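Local coordinates for glutathione s-transferase protein (Ralstonia solanacearum, PDB 3TOU) that binds glutathione at each active site of a dimer and probably transfers it to electrophilic substrates, as glutathione transferases do, at residues S11-K16 with G101-A106; D64-A69 with C94-A99; R110-Q115 with E123-R128. All blocks are in the same frame, centred on the assembly; numbering follows the deposited sequence.

Contact 1. Residues S11-K16 with G101-A106. With GSH (glutathione), chain C.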
loop_
_atom_site.group_PDB
_atom_site.type_symbol
_atom_site.label_atom_id
_atom_site.label_comp_id
_atom_site.label_asym_id
_atom_site.label_seq_id
_atom_site.Cartn_x
_atom_site.Cartn_y
_atom_site.Cartn_z
ATOM N N SER A 11 2.910 1.688 -15.144
ATOM C CA SER A 11 2.622 1.492 -13.717
ATOM C C SER A 11 3.901 1.565 -12.874
ATOM O O SER A 11 4.822 0.769 -13.068
ATOM C CB SER A 11 1.945 0.136 -13.501
ATOM O OG SER A 11 1.898 -0.198 -12.118
ATOM N N PRO A 12 3.970 2.541 -11.954
ATOM C CA PRO A 12 5.179 2.667 -11.150
ATOM C C PRO A 12 5.260 1.623 -10.041
ATOM O O PRO A 12 6.365 1.255 -9.637
ATOM C CB PRO A 12 5.078 4.094 -10.589
ATOM C CG PRO A 12 3.576 4.351 -10.488
ATOM C CD PRO A 12 2.978 3.600 -11.670
ATOM N N TYR A 13 4.113 1.114 -9.572
ATOM C CA TYR A 13 4.136 0.003 -8.612
ATOM C C TYR A 13 4.665 -1.263 -9.282
ATOM O O TYR A 13 5.418 -2.030 -8.671
ATOM C CB TYR A 13 2.748 -0.282 -8.041
ATOM C CG TYR A 13 2.022 0.932 -7.519
ATOM C CD1 TYR A 13 2.278 1.434 -6.234
ATOM C CD2 TYR A 13 1.049 1.555 -8.300
ATOM C CE1 TYR A 13 1.568 2.557 -5.765
ATOM C CE2 TYR A 13 0.351 2.662 -7.843
ATOM C CZ TYR A 13 0.612 3.152 -6.580
ATOM O OH TYR A 13 -0.117 4.252 -6.153
ATOM N N THR A 14 4.283 -1.456 -10.543
ATOM C CA THR A 14 4.804 -2.564 -11.342
ATOM C C THR A 14 6.296 -2.378 -11.574
ATOM O O THR A 14 7.058 -3.332 -11.448
ATOM C CB THR A 14 4.064 -2.694 -12.694
ATOM O OG1 THR A 14 2.677 -2.975 -12.438
ATOM C CG2 THR A 14 4.650 -3.847 -13.556
ATOM N N ARG A 15 6.704 -1.152 -11.885
ATOM C CA ARG A 15 8.124 -0.885 -12.092
ATOM C C ARG A 15 8.933 -1.256 -10.866
ATOM O O ARG A 15 9.985 -1.889 -10.995
ATOM C CB ARG A 15 8.404 0.561 -12.470
ATOM C CG ARG A 15 9.841 0.699 -12.959
ATOM C CD ARG A 15 10.263 2.131 -13.114
ATOM N NE ARG A 15 11.546 2.176 -13.813
ATOM C CZ ARG A 15 12.101 3.302 -14.244
ATOM N NH1 ARG A 15 11.488 4.448 -14.017
ATOM N NH2 ARG A 15 13.255 3.281 -14.900
ATOM N N LYS A 16 8.442 -0.897 -9.675
ATOM C CA LYS A 16 9.163 -1.262 -8.442
ATOM C C LYS A 16 9.455 -2.761 -8.387
ATOM O O LYS A 16 10.585 -3.181 -8.121
ATOM C CB LYS A 16 8.376 -0.815 -7.203
ATOM C CG LYS A 16 9.077 -1.119 -5.870
ATOM C CD LYS A 16 8.252 -0.575 -4.689
ATOM C CE LYS A 16 6.878 -1.226 -4.617
ATOM N NZ LYS A 16 6.104 -0.949 -3.349
ATOM N N GLY A 101 3.413 6.205 -1.141
ATOM C CA GLY A 101 2.437 7.269 -0.885
ATOM C C GLY A 101 2.572 8.421 -1.867
ATOM O O GLY A 101 1.575 9.012 -2.273
ATOM N N LEU A 102 3.800 8.752 -2.241
ATOM C CA LEU A 102 3.995 9.767 -3.294
ATOM C C LEU A 102 3.334 9.223 -4.573
ATOM O O LEU A 102 2.584 9.946 -5.243
ATOM C CB LEU A 102 5.482 10.063 -3.510
ATOM C CG LEU A 102 5.857 11.244 -4.435
ATOM C CD1 LEU A 102 7.299 11.659 -4.165
ATOM C CD2 LEU A 102 5.687 10.948 -5.929
ATOM N N LEU A 103 3.597 7.953 -4.888
ATOM C CA LEU A 103 2.945 7.304 -6.031
ATOM C C LEU A 103 1.432 7.316 -5.925
ATOM O O LEU A 103 0.767 7.605 -6.922
ATOM C CB LEU A 103 3.434 5.867 -6.240
ATOM C CG LEU A 103 4.885 5.691 -6.652
ATOM C CD1 LEU A 103 5.138 4.191 -6.827
ATOM C CD2 LEU A 103 5.150 6.484 -7.950
ATOM N N ASP A 104 0.888 7.021 -4.743
ATOM C CA ASP A 104 -0.580 7.039 -4.539
ATOM C C ASP A 104 -1.153 8.404 -4.925
ATOM O O ASP A 104 -2.174 8.483 -5.607
ATOM C CB ASP A 104 -0.967 6.722 -3.075
ATOM C CG ASP A 104 -0.685 5.267 -2.665
ATOM O OD1 ASP A 104 -0.540 4.367 -3.535
ATOM O OD2 ASP A 104 -0.631 5.019 -1.440
ATOM N N ALA A 105 -0.488 9.469 -4.498
ATOM C CA ALA A 105 -0.936 10.824 -4.833
ATOM C C ALA A 105 -0.792 11.132 -6.317
ATOM O O ALA A 105 -1.732 11.652 -6.914
ATOM C CB ALA A 105 -0.204 11.860 -3.998
ATOM N N ALA A 106 0.356 10.802 -6.911
ATOM C CA ALA A 106 0.554 11.071 -8.347
ATOM C C ALA A 106 -0.405 10.256 -9.221
ATOM O O ALA A 106 -0.956 10.768 -10.208
ATOM C CB ALA A 106 1.996 10.811 -8.748
HETATM N N1 GSH C . -1.349 -0.938 -3.508
HETATM C CA1 GSH C . -1.040 -1.291 -4.900
HETATM C C1 GSH C . 0.404 -1.705 -5.061
HETATM O O11 GSH C . 0.703 -2.573 -5.921
HETATM O O12 GSH C . 1.301 -1.230 -4.336
HETATM C CB1 GSH C . -1.396 -0.159 -5.865
HETATM C CG1 GSH C . -1.525 -0.706 -7.297
HETATM C CD1 GSH C . -2.250 0.237 -8.236
HETATM O OE1 GSH C . -3.121 1.220 -7.731
HETATM N N2 GSH C . -2.034 0.069 -9.542
HETATM C CA2 GSH C . -2.819 0.783 -10.545
HETATM C C2 GSH C . -4.084 0.041 -10.806
HETATM O O2 GSH C . -3.882 -1.270 -11.199
HETATM C CB2 GSH C . -2.086 0.831 -11.889
HETATM S SG2 GSH C . -0.597 1.846 -11.751
HETATM N N3 GSH C . -5.283 0.614 -10.672
HETATM C CA3 GSH C . -6.477 0.011 -11.255
HETATM C C3 GSH C . -7.705 0.150 -10.397
HETATM O O31 GSH C . -8.823 -0.231 -10.801
HETATM O O32 GSH C . -7.629 0.658 -9.277
#
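L103 and Y13 bury the most surface here, with P12 third. L103 lies on helix 86-114 and points at the start of helix 12-23. Its two methyls meet the P12 ring: CD2 lies 3.6 Å from P12 CB, and CD1 touches the same CB and CG slightly farther off. The L103 CB carbon serves the tyrosine, 3.8 Å from Y13 CE1, at an oblique angle to the ring. L103 thus touches both residues, its branch on P12 and its stem on Y13.

The CG of Y13 lies beside its backbone N (chi1 -50°), which carries the phenol across to the other helix. There Y13 OH donates to D104 OD1 at 2.7 Å. OD1 sits at the ring edge, near its plane, and accepts through its anti lone pair, the one away from OD2. The ring and carboxylate planes are 37° apart.

One face of the Y13 ring carries glutathione. GSH CB1 lies 3.7 Å above the plane, over the ring centre. The ligand sulfur SG2 lies at the ring edge, in plane, and 3.2 Å from S11 OG. S11 is the N-cap residue of helix 12-23, and its OG is hydrogen-bonded to T14 OG1 at 2.9 Å. Y168 of helix 157-172 packs on both P12 and L103.

The Y13 hydroxyl is therefore committed to D104 and is turned away from the ligand sulfur, though the ring edge is beside it. Its ring acts as a platform for the glutamyl arm. The serine beside the sulfur is consistent with a thiol-stabilising role, as in serine-type glutathione transferases.

Contact 2. Residues D64-A69 with C94-A99. With GSH (glutathione), chain C.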
loop_
_atom_site.group_PDB
_atom_site.type_symbol
_atom_site.label_atom_id
_atom_site.label_comp_id
_atom_site.label_asym_id
_atom_site.label_seq_id
_atom_site.Cartn_x
_atom_site.Cartn_y
_atom_site.Cartn_z
ATOM N N ASP A 64 -0.026 -7.003 -2.905
ATOM C CA ASP A 64 0.250 -5.959 -3.900
ATOM C C ASP A 64 1.759 -5.816 -4.133
ATOM O O ASP A 64 2.511 -6.753 -3.849
ATOM C CB ASP A 64 -0.386 -4.648 -3.446
ATOM C CG ASP A 64 0.188 -4.121 -2.128
ATOM O OD1 ASP A 64 1.116 -4.732 -1.522
ATOM O OD2 ASP A 64 -0.286 -3.040 -1.709
ATOM N N SER A 65 2.205 -4.670 -4.652
ATOM C CA SER A 65 3.625 -4.497 -4.989
ATOM C C SER A 65 4.565 -4.691 -3.811
ATOM O O SER A 65 5.662 -5.217 -3.979
ATOM C CB SER A 65 3.883 -3.134 -5.635
ATOM O OG SER A 65 3.735 -2.087 -4.692
ATOM N N ARG A 66 4.137 -4.298 -2.610
ATOM C CA ARG A 66 4.995 -4.457 -1.421
ATOM C C ARG A 66 5.174 -5.926 -1.066
ATOM O O ARG A 66 6.281 -6.359 -0.715
ATOM C CB ARG A 66 4.396 -3.750 -0.217
ATOM C CG ARG A 66 4.274 -2.274 -0.370
ATOM C CD ARG A 66 4.081 -1.677 1.005
ATOM N NE ARG A 66 3.566 -0.327 0.896
ATOM C CZ ARG A 66 3.147 0.404 1.920
ATOM N NH1 ARG A 66 3.203 -0.083 3.164
ATOM N NH2 ARG A 66 2.676 1.631 1.681
ATOM N N VAL A 67 4.083 -6.685 -1.176
ATOM C CA VAL A 67 4.119 -8.111 -0.869
ATOM C C VAL A 67 4.995 -8.858 -1.886
ATOM O O VAL A 67 5.794 -9.730 -1.513
ATOM C CB VAL A 67 2.681 -8.705 -0.859
ATOM C CG1 VAL A 67 2.709 -10.220 -0.587
ATOM C CG2 VAL A 67 1.811 -7.995 0.210
ATOM N N ILE A 68 4.831 -8.506 -3.159
ATOM C CA ILE A 68 5.605 -9.129 -4.249
ATOM C C ILE A 68 7.105 -8.830 -4.075
ATOM O O ILE A 68 7.931 -9.746 -4.150
ATOM C CB ILE A 68 5.107 -8.691 -5.644
ATOM C CG1 ILE A 68 3.652 -9.144 -5.885
ATOM C CG2 ILE A 68 6.010 -9.270 -6.767
ATOM C CD1 ILE A 68 2.934 -8.330 -6.970
ATOM N N ALA A 69 7.441 -7.562 -3.827
ATOM C CA ALA A 69 8.841 -7.155 -3.635
ATOM C C ALA A 69 9.466 -7.891 -2.459
ATOM O O ALA A 69 10.622 -8.342 -2.542
ATOM C CB ALA A 69 8.953 -5.634 -3.431
ATOM N N CYS A 94 9.463 1.866 5.993
ATOM C CA CYS A 94 8.878 3.211 6.053
ATOM C C CYS A 94 9.254 4.016 4.789
ATOM O O CYS A 94 8.413 4.722 4.234
ATOM C CB CYS A 94 9.296 3.926 7.336
ATOM S SG CYS A 94 8.519 5.543 7.549
ATOM N N TRP A 95 10.501 3.892 4.322
ATOM C CA TRP A 95 10.896 4.559 3.073
ATOM C C TRP A 95 10.040 4.074 1.914
ATOM O O TRP A 95 9.614 4.870 1.070
ATOM C CB TRP A 95 12.356 4.273 2.732
ATOM C CG TRP A 95 13.372 5.219 3.302
ATOM C CD1 TRP A 95 14.206 4.984 4.372
ATOM C CD2 TRP A 95 13.713 6.522 2.809
ATOM N NE1 TRP A 95 15.022 6.073 4.585
ATOM C CE2 TRP A 95 14.746 7.029 3.639
ATOM C CE3 TRP A 95 13.236 7.320 1.761
ATOM C CZ2 TRP A 95 15.311 8.298 3.447
ATOM C CZ3 TRP A 95 13.797 8.581 1.565
ATOM C CH2 TRP A 95 14.830 9.055 2.403
ATOM N N GLU A 96 9.779 2.768 1.877
ATOM C CA GLU A 96 8.939 2.229 0.804
ATOM C C GLU A 96 7.525 2.805 0.903
ATOM O O GLU A 96 6.922 3.143 -0.111
ATOM C CB GLU A 96 8.909 0.697 0.824
ATOM C CG GLU A 96 8.032 0.107 -0.308
ATOM C CD GLU A 96 7.855 -1.403 -0.220
ATOM O OE1 GLU A 96 8.004 -1.972 0.884
ATOM O OE2 GLU A 96 7.543 -2.022 -1.262
ATOM N N ALA A 97 7.010 2.953 2.122
ATOM C CA ALA A 97 5.663 3.538 2.294
ATOM C C ALA A 97 5.629 5.004 1.882
ATOM O O ALA A 97 4.635 5.478 1.322
ATOM C CB ALA A 97 5.147 3.369 3.734
ATOM N N LEU A 98 6.721 5.717 2.142
ATOM C CA LEU A 98 6.793 7.132 1.764
ATOM C C LEU A 98 6.776 7.260 0.233
ATOM O O LEU A 98 6.030 8.075 -0.322
ATOM C CB LEU A 98 8.065 7.767 2.340
ATOM C CG LEU A 98 8.338 9.235 1.983
ATOM C CD1 LEU A 98 7.168 10.145 2.398
ATOM C CD2 LEU A 98 9.652 9.672 2.656
ATOM N N ALA A 99 7.605 6.455 -0.437
ATOM C CA ALA A 99 7.628 6.446 -1.896
ATOM C C ALA A 99 6.306 5.979 -2.498
ATOM O O ALA A 99 5.813 6.585 -3.455
ATOM C CB ALA A 99 8.757 5.588 -2.393
HETATM N N1 GSH C . -1.349 -0.938 -3.508
HETATM C CA1 GSH C . -1.040 -1.291 -4.900
HETATM C C1 GSH C . 0.404 -1.705 -5.061
HETATM O O11 GSH C . 0.703 -2.573 -5.921
HETATM O O12 GSH C . 1.301 -1.230 -4.336
HETATM C CB1 GSH C . -1.396 -0.159 -5.865
HETATM C CG1 GSH C . -1.525 -0.706 -7.297
HETATM C CD1 GSH C . -2.250 0.237 -8.236
HETATM O OE1 GSH C . -3.121 1.220 -7.731
HETATM N N2 GSH C . -2.034 0.069 -9.542
HETATM C CA2 GSH C . -2.819 0.783 -10.545
HETATM C C2 GSH C . -4.084 0.041 -10.806
HETATM O O2 GSH C . -3.882 -1.270 -11.199
HETATM C CB2 GSH C . -2.086 0.831 -11.889
HETATM S SG2 GSH C . -0.597 1.846 -11.751
HETATM N N3 GSH C . -5.283 0.614 -10.672
HETATM C CA3 GSH C . -6.477 0.011 -11.255
HETATM C C3 GSH C . -7.705 0.150 -10.397
HETATM O O31 GSH C . -8.823 -0.231 -10.801
HETATM O O32 GSH C . -7.629 0.658 -9.277
HETATM O O HOH W 1 7.745 -4.671 1.019
#
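The start of helix 65-74 holds the glutamyl end of glutathione, and the residue after S65, R66, packs on helix 86-114. R66 and E96 carry the packing. The R66 chain runs extended from CG to NE and crosses the E96 side chain. R66 CG lies 3.4 Å from E96 OE2, so the aliphatic part of the arginine meets the carboxylate. The opposite charges do not pair: R66 NE is 4.7 Å from E96 OE1. Each has another partner. R66 NE bridges to D100, and E96 OE2 to K16. The guanidinium lies with one face over A97, its NH2 3.6 Å from A97 CA. A water lies within bonding distance of both R66 O and E96 OE1.

On the ligand side, S65 grips both carboxylate oxygens of glutathione. S65 N donates to O11 at 2.9 Å (154°), and S65 OG donates to O12 at 2.6 Å. With chi1 at 70°, OG lies between its backbone N and carbonyl carbon and from there reaches O12. D64 OD2 accepts from the ligand amine N1 at 3.0 Å, while OD1 takes a weak capping bond from R66 N. D64 OD2 also bridges to R66 of the second subunit, so the dimer contributes to the site.

An acid followed by a serine at a helix N-terminus is the glutamyl-binding arrangement of the thioredoxin-like domain of glutathione transferases.

Contact 3. Residues R110-Q115 with E123-R128. With GSH (glutathione), chain E.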
loop_
_atom_site.group_PDB
_atom_site.type_symbol
_atom_site.label_atom_id
_atom_site.label_comp_id
_atom_site.label_asym_id
_atom_site.label_seq_id
_atom_site.Cartn_x
_atom_site.Cartn_y
_atom_site.Cartn_z
ATOM N N ARG A 110 -3.466 11.102 -11.988
ATOM C CA ARG A 110 -3.646 10.469 -13.304
ATOM C C ARG A 110 -5.100 9.987 -13.460
ATOM O O ARG A 110 -5.709 10.139 -14.524
ATOM C CB ARG A 110 -2.644 9.315 -13.494
ATOM C CG ARG A 110 -2.850 8.420 -14.738
ATOM C CD ARG A 110 -2.448 9.105 -16.044
ATOM N NE ARG A 110 -2.669 8.197 -17.168
ATOM C CZ ARG A 110 -2.478 8.491 -18.452
ATOM N NH1 ARG A 110 -2.032 9.688 -18.823
ATOM N NH2 ARG A 110 -2.730 7.569 -19.375
ATOM N N VAL A 111 -5.654 9.440 -12.377
ATOM C CA VAL A 111 -7.052 8.963 -12.356
ATOM C C VAL A 111 -8.025 10.129 -12.487
ATOM O O VAL A 111 -9.008 10.039 -13.210
ATOM C CB VAL A 111 -7.332 8.121 -11.080
ATOM C CG1 VAL A 111 -8.827 7.944 -10.815
ATOM C CG2 VAL A 111 -6.629 6.776 -11.194
ATOM N N GLU A 112 -7.715 11.238 -11.826
ATOM C CA GLU A 112 -8.512 12.459 -11.962
ATOM C C GLU A 112 -8.545 12.944 -13.421
ATOM O O GLU A 112 -9.563 13.464 -13.871
ATOM C CB GLU A 112 -7.983 13.544 -11.016
ATOM C CG GLU A 112 -8.877 14.788 -10.860
ATOM C CD GLU A 112 -10.091 14.569 -9.978
ATOM O OE1 GLU A 112 -10.206 13.515 -9.317
ATOM O OE2 GLU A 112 -10.948 15.469 -9.940
ATOM N N GLN A 113 -7.453 12.740 -14.156
ATOM C CA GLN A 113 -7.415 13.047 -15.588
ATOM C C GLN A 113 -8.222 12.038 -16.429
ATOM O O GLN A 113 -9.096 12.425 -17.222
ATOM C CB GLN A 113 -5.967 13.125 -16.083
ATOM C CG GLN A 113 -5.832 13.340 -17.591
ATOM C CD GLN A 113 -4.419 13.113 -18.093
ATOM O OE1 GLN A 113 -3.448 13.218 -17.335
ATOM N NE2 GLN A 113 -4.296 12.805 -19.381
ATOM N N THR A 114 -7.945 10.753 -16.259
ATOM C CA THR A 114 -8.467 9.746 -17.192
ATOM C C THR A 114 -9.864 9.219 -16.870
ATOM O O THR A 114 -10.564 8.727 -17.764
ATOM C CB THR A 114 -7.489 8.556 -17.369
ATOM O OG1 THR A 114 -7.352 7.864 -16.122
ATOM C CG2 THR A 114 -6.124 9.044 -17.836
ATOM N N GLN A 115 -10.268 9.311 -15.604
ATOM C CA GLN A 115 -11.507 8.676 -15.154
ATOM C C GLN A 115 -12.631 9.656 -14.824
ATOM O O GLN A 115 -13.729 9.240 -14.459
ATOM C CB GLN A 115 -11.236 7.750 -13.954
ATOM C CG GLN A 115 -10.187 6.684 -14.225
ATOM C CD GLN A 115 -10.483 5.846 -15.458
ATOM O OE1 GLN A 115 -11.539 5.220 -15.552
ATOM N NE2 GLN A 115 -9.539 5.811 -16.398
ATOM N N GLU A 123 -10.894 20.690 -8.222
ATOM C CA GLU A 123 -9.652 21.440 -8.014
ATOM C C GLU A 123 -9.096 21.257 -6.597
ATOM O O GLU A 123 -7.880 21.220 -6.415
ATOM C CB GLU A 123 -9.835 22.924 -8.375
ATOM C CG GLU A 123 -10.192 23.135 -9.854
ATOM C CD GLU A 123 -9.921 24.546 -10.366
ATOM O OE1 GLU A 123 -9.923 25.505 -9.558
ATOM O OE2 GLU A 123 -9.711 24.690 -11.592
ATOM N N SER A 124 -9.984 21.117 -5.609
ATOM C CA SER A 124 -9.567 20.847 -4.229
ATOM C C SER A 124 -8.876 19.480 -4.077
ATOM O O SER A 124 -7.895 19.347 -3.344
ATOM C CB SER A 124 -10.751 20.953 -3.268
ATOM O OG SER A 124 -11.784 20.048 -3.623
ATOM N N TRP A 125 -9.373 18.474 -4.787
ATOM C CA TRP A 125 -8.756 17.140 -4.746
ATOM C C TRP A 125 -7.380 17.145 -5.408
ATOM O O TRP A 125 -6.427 16.507 -4.907
ATOM C CB TRP A 125 -9.675 16.119 -5.406
ATOM C CG TRP A 125 -9.166 14.700 -5.412
ATOM C CD1 TRP A 125 -8.683 14.017 -6.488
ATOM C CD2 TRP A 125 -9.112 13.795 -4.304
ATOM N NE1 TRP A 125 -8.328 12.742 -6.123
ATOM C CE2 TRP A 125 -8.581 12.577 -4.788
ATOM C CE3 TRP A 125 -9.451 13.892 -2.948
ATOM C CZ2 TRP A 125 -8.382 11.465 -3.964
ATOM C CZ3 TRP A 125 -9.256 12.783 -2.133
ATOM C CH2 TRP A 125 -8.730 11.588 -2.644
ATOM N N ILE A 126 -7.289 17.881 -6.515
ATOM C CA ILE A 126 -6.044 18.046 -7.274
ATOM C C ILE A 126 -4.980 18.732 -6.400
ATOM O O ILE A 126 -3.841 18.275 -6.338
ATOM C CB ILE A 126 -6.289 18.808 -8.612
ATOM C CG1 ILE A 126 -7.073 17.925 -9.591
ATOM C CG2 ILE A 126 -4.987 19.213 -9.281
ATOM C CD1 ILE A 126 -7.742 18.717 -10.727
ATOM N N THR A 127 -5.385 19.799 -5.710
ATOM C CA THR A 127 -4.533 20.543 -4.784
ATOM C C THR A 127 -4.029 19.647 -3.648
ATOM O O THR A 127 -2.845 19.686 -3.295
ATOM C CB THR A 127 -5.299 21.776 -4.226
ATOM O OG1 THR A 127 -5.683 22.604 -5.332
ATOM C CG2 THR A 127 -4.446 22.585 -3.264
ATOM N N ARG A 128 -4.937 18.844 -3.104
ATOM C CA ARG A 128 -4.627 17.943 -1.997
ATOM C C ARG A 128 -3.541 16.935 -2.390
ATOM O O ARG A 128 -2.583 16.720 -1.627
ATOM C CB ARG A 128 -5.887 17.223 -1.543
ATOM C CG ARG A 128 -5.654 16.231 -0.440
ATOM C CD ARG A 128 -6.951 15.547 -0.067
ATOM N NE ARG A 128 -6.862 15.134 1.319
ATOM C CZ ARG A 128 -7.230 15.879 2.358
ATOM N NH1 ARG A 128 -7.785 17.071 2.190
ATOM N NH2 ARG A 128 -7.076 15.394 3.570
HETATM N N1 GSH E . -1.951 3.305 3.119
HETATM C CA1 GSH E . -2.446 3.986 4.322
HETATM C C1 GSH E . -2.415 3.033 5.496
HETATM O O11 GSH E . -2.500 1.797 5.309
HETATM O O12 GSH E . -2.274 3.439 6.681
HETATM C CB1 GSH E . -3.856 4.544 4.073
HETATM C CG1 GSH E . -4.234 5.467 5.235
HETATM C CD1 GSH E . -5.384 6.387 4.872
HETATM O OE1 GSH E . -5.631 6.650 3.532
HETATM N N2 GSH E . -6.118 6.906 5.863
HETATM C CA2 GSH E . -7.169 7.897 5.625
HETATM C C2 GSH E . -6.561 9.237 5.405
HETATM O O2 GSH E . -5.671 9.650 6.387
HETATM C CB2 GSH E . -8.054 8.049 6.862
HETATM S SG2 GSH E . -9.069 6.569 7.032
HETATM N N3 GSH E . -6.898 9.970 4.332
HETATM C CA3 GSH E . -6.532 11.377 4.284
HETATM C C3 GSH E . -5.977 11.819 2.960
HETATM O O31 GSH E . -5.743 10.990 2.070
HETATM O O32 GSH E . -5.762 13.026 2.747
#
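E112 overlaps two residues of the next helix, W125 and I126. Its carboxylate oxygen OE1 lies 3.3 Å from W125 CD1, at an oblique angle to the indole. The carboxylate and ring planes are 42° apart. W125 NE1 is farther from OE1, at 3.8 Å, so the approach is to the carbon side of the pyrrole ring. Lower down the chain, E112 CG rests 3.8 Å from I126 CG1, and the two side chains cross at about a right angle. The glutamate bends at chi2 (76°), which lets CG keep the isoleucine while the carboxylate turns to the indole.

The polar end of E112 is held mainly outside this pair. OE2 accepts from S122 N, just before helix 123-144, and forms a salt bridge with R116 of the second subunit.

R128, a turn after W125, reaches a glutathione bound chiefly by the second subunit. R128 NE and NH2 both donate to GSH O32 at 2.8 Å. One carboxylate oxygen thus takes two bonds near the guanidinium plane. K132 also binds this ligand.

The contact joins the C-terminal end of helix 86-114 to the start of helix 123-144, close to the turn between them. It lies in the helical domain at the dimer boundary. W125 packs on V111 of the second subunit, and V111 of this chain touches W36 of the loop after strand 29-32.

In the fold
All three contacts use helix 86-114. Contacts 1 and 2 are buried and join it to two helices of the N-terminal domain. Contact 3 is only partly buried and stays within the C-terminal domain. Contacts 1 and 2 touch: K16 of 11-16 forms a salt bridge to E96 of 94-99. They serve the same glutathione, contact 1 beneath its glutamyl arm and beside its sulfur, contact 2 at its amine and carboxylate. Contact 3 reaches the other glutathione, at the glycyl end. Contact 1 combines apolar packing with one hydrogen bond. Contact 2 packs the stem and guanidinium face of R66 on E96 and A97, with a water between the helices. Contact 3 has van der Waals touches alone.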